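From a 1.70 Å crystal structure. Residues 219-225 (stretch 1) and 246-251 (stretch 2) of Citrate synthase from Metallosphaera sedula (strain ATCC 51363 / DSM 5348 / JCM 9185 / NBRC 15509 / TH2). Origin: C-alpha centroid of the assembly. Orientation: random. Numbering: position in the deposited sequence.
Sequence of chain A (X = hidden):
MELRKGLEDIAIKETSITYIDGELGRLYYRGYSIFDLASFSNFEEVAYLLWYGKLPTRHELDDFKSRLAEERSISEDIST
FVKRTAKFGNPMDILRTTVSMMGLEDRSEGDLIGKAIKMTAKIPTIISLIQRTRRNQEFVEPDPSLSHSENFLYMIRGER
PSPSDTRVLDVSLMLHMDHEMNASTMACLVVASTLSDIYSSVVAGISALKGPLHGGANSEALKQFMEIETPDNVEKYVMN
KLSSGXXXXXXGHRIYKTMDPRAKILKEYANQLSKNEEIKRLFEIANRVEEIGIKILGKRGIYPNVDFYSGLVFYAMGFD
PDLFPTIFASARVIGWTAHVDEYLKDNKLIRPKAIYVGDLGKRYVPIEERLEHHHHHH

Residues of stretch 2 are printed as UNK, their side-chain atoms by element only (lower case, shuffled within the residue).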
# COMPACT_ATOMS: atom_id res chain seq x y z
N SER A 219 -8.60 -8.95 17.18
CA SER A 219 -9.48 -9.34 18.33
C SER A 219 -8.98 -10.63 19.04
O SER A 219 -9.77 -11.38 19.61
CB SER A 219 -10.95 -9.48 17.89
OG SER A 219 -11.62 -8.22 17.74
N GLU A 220 -7.67 -10.87 19.05
CA GLU A 220 -7.07 -12.06 19.64
C GLU A 220 -7.36 -12.14 21.15
O GLU A 220 -7.61 -13.24 21.72
CB GLU A 220 -5.57 -12.02 19.33
CG GLU A 220 -5.27 -12.53 17.93
CD GLU A 220 -5.57 -14.02 17.76
OE1 GLU A 220 -5.02 -14.83 18.53
OE2 GLU A 220 -6.40 -14.36 16.91
N ALA A 221 -7.32 -11.00 21.83
CA ALA A 221 -7.56 -11.01 23.26
C ALA A 221 -9.02 -11.36 23.54
O ALA A 221 -9.31 -12.08 24.46
CB ALA A 221 -7.22 -9.68 23.90
N LEU A 222 -9.92 -10.87 22.70
CA LEU A 222 -11.34 -11.17 22.92
C LEU A 222 -11.58 -12.67 22.76
O LEU A 222 -12.36 -13.23 23.52
CB LEU A 222 -12.21 -10.41 21.91
CG LEU A 222 -13.70 -10.76 21.99
CD1 LEU A 222 -14.28 -10.45 23.37
CD2 LEU A 222 -14.50 -10.03 20.92
N LYS A 223 -10.99 -13.29 21.72
CA LYS A 223 -11.11 -14.73 21.48
C LYS A 223 -10.67 -15.49 22.74
O LYS A 223 -11.32 -16.44 23.12
CB LYS A 223 -10.24 -15.13 20.28
CG LYS A 223 -10.25 -16.60 19.86
CD LYS A 223 -9.44 -16.80 18.54
CE LYS A 223 -9.75 -18.06 17.75
NZ LYS A 223 -8.74 -19.11 18.02
N GLN A 224 -9.53 -15.09 23.31
CA GLN A 224 -8.99 -15.66 24.57
C GLN A 224 -10.05 -15.58 25.67
O GLN A 224 -10.34 -16.59 26.36
CB GLN A 224 -7.75 -14.88 25.04
CG GLN A 224 -6.59 -15.71 25.54
CD GLN A 224 -5.70 -16.12 24.39
OE1 GLN A 224 -6.18 -16.20 23.25
NE2 GLN A 224 -4.42 -16.40 24.66
N PHE A 225 -10.63 -14.38 25.89
CA PHE A 225 -11.63 -14.22 26.93
C PHE A 225 -12.82 -15.18 26.69
O PHE A 225 -13.38 -15.78 27.65
CB PHE A 225 -12.15 -12.78 27.04
CG PHE A 225 -11.08 -11.72 27.18
CD1 PHE A 225 -9.87 -11.96 27.83
CD2 PHE A 225 -11.29 -10.47 26.62
CE1 PHE A 225 -8.92 -10.95 27.94
CE2 PHE A 225 -10.33 -9.48 26.72
CZ PHE A 225 -9.14 -9.73 27.35
N UNK A 246 3.08 -20.02 25.37
CA UNK A 246 2.16 -19.14 24.56
C UNK A 246 2.02 -17.75 25.21
O UNK A 246 2.25 -17.57 26.42
n UNK A 246 -0.53 -22.97 24.19
o UNK A 246 -1.27 -21.42 22.76
c UNK A 246 0.82 -19.84 24.36
c UNK A 246 -0.38 -21.86 23.48
c UNK A 246 0.96 -21.16 23.61
N UNK A 247 1.69 -16.72 24.41
CA UNK A 247 1.54 -15.42 25.05
C UNK A 247 0.09 -15.25 25.51
O UNK A 247 -0.86 -15.86 24.98
n UNK A 247 0.53 -13.55 18.67
c UNK A 247 1.36 -14.03 22.87
c UNK A 247 2.24 -13.23 21.91
c UNK A 247 1.25 -13.89 19.73
c UNK A 247 2.09 -14.27 24.19
n UNK A 247 1.55 -12.96 20.65
n UNK A 247 1.65 -15.14 19.88
N UNK A 248 -0.06 -14.39 26.50
CA UNK A 248 -1.35 -13.80 26.80
C UNK A 248 -1.59 -12.73 25.75
O UNK A 248 -0.73 -11.81 25.60
c UNK A 248 -2.22 -15.20 29.27
c UNK A 248 -1.31 -13.14 28.18
c UNK A 248 -1.42 -13.24 30.64
c UNK A 248 -1.21 -14.06 29.38
N UNK A 249 -2.73 -12.82 25.06
CA UNK A 249 -3.02 -11.91 24.02
C UNK A 249 -3.40 -10.58 24.68
O UNK A 249 -3.96 -10.53 25.76
c UNK A 249 -4.16 -12.41 23.12
c UNK A 249 -3.80 -13.69 22.36
c UNK A 249 -2.30 -14.95 20.39
s UNK A 249 -2.30 -13.45 21.37
N UNK A 250 -3.08 -9.51 23.97
CA UNK A 250 -3.34 -8.15 24.42
C UNK A 250 -2.27 -7.57 25.32
O UNK A 250 -2.49 -6.49 25.89
N UNK A 251 -1.14 -8.27 25.48
CA UNK A 251 -0.05 -7.81 26.35
C UNK A 251 1.16 -7.59 25.47
O UNK A 251 1.28 -8.21 24.45
c UNK A 251 -1.77 -9.19 28.85
c UNK A 251 0.08 -8.10 29.84
c UNK A 251 -0.50 -8.66 28.73
c UNK A 251 -0.61 -7.97 31.02
c UNK A 251 0.28 -8.81 27.46
c UNK A 251 -1.90 -8.40 31.10
c UNK A 251 -2.48 -9.02 30.02

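Position 246 carries five side-chain atoms: three carbons in a row, the third bonded to one oxygen and one nitrogen. That is a terminal amide on a two-carbon spacer. Its CA-to-CB bond points toward stretch 1, yet the side chain makes no contact with it. The residue is Q246.

Position 247 has seven side-chain atoms: three carbons, a nitrogen, then a carbon bearing two further nitrogens. The side chain makes no close contact with stretch 1; the backbone makes the approach, with the O of position 247 lying 3.6 Å from Q224 NE2, a polar proximity that does not qualify as a hydrogen bond. The planar three-nitrogen end is a guanidinium, so the residue is R247.

At position 248 there are four carbons, forked at the second. The CA-to-CB bond runs sideways and the side chain touches nothing on stretch 1. A fork there, rather than at CB, identifies leucine, L248. It opens a type II beta turn that ends at position 251.

Position 249 shows an unbranched chain of two carbons, a sulfur and one carbon. It reaches E220, A221 and Q224, its CB lying 3.7 Å from A221 CA. Such a thioether is found only in methionine among the standard residues: M249. With chi1 and chi2 both m and chi3 t, the chain brings M249 CE to 3.3 Å from E220 OE1, while M249 CG sits 3.6 Å from Q224 OE1.

Position 250 has no side-chain atoms; its backbone N is 4.1 Å from A221 CB. It is G250. The backbone explains the choice: at phi/psi of 85/8 a CB would jam against the carbonyl oxygen of M249, and an ideal CB on G250 would also lie a tight 3.2 Å from A221 CB.

Position 251 has one carbon followed by a ring of six carbons with no hydroxyl, and the ring does not touch stretch 1. This is phenylalanine, F251.

The contact is a helix face packed against an irregular segment. Hydrogen bonds from K223 N to S219 O, Q224 N to E220 O and F225 N to A221 O hold the helical turns, placing E220, A221 and Q224 along one side. M249 lies against all three and has 101 Å² covered, the largest share of any residue in a total of 255 Å². At A221 the backbones come closest, its CA lying 4.7 Å from M249 CA. No hydrogen bond crosses the interface, so close packing around the methionine characterizes the contact.

Stretch 2 (246-251) QRLMGF
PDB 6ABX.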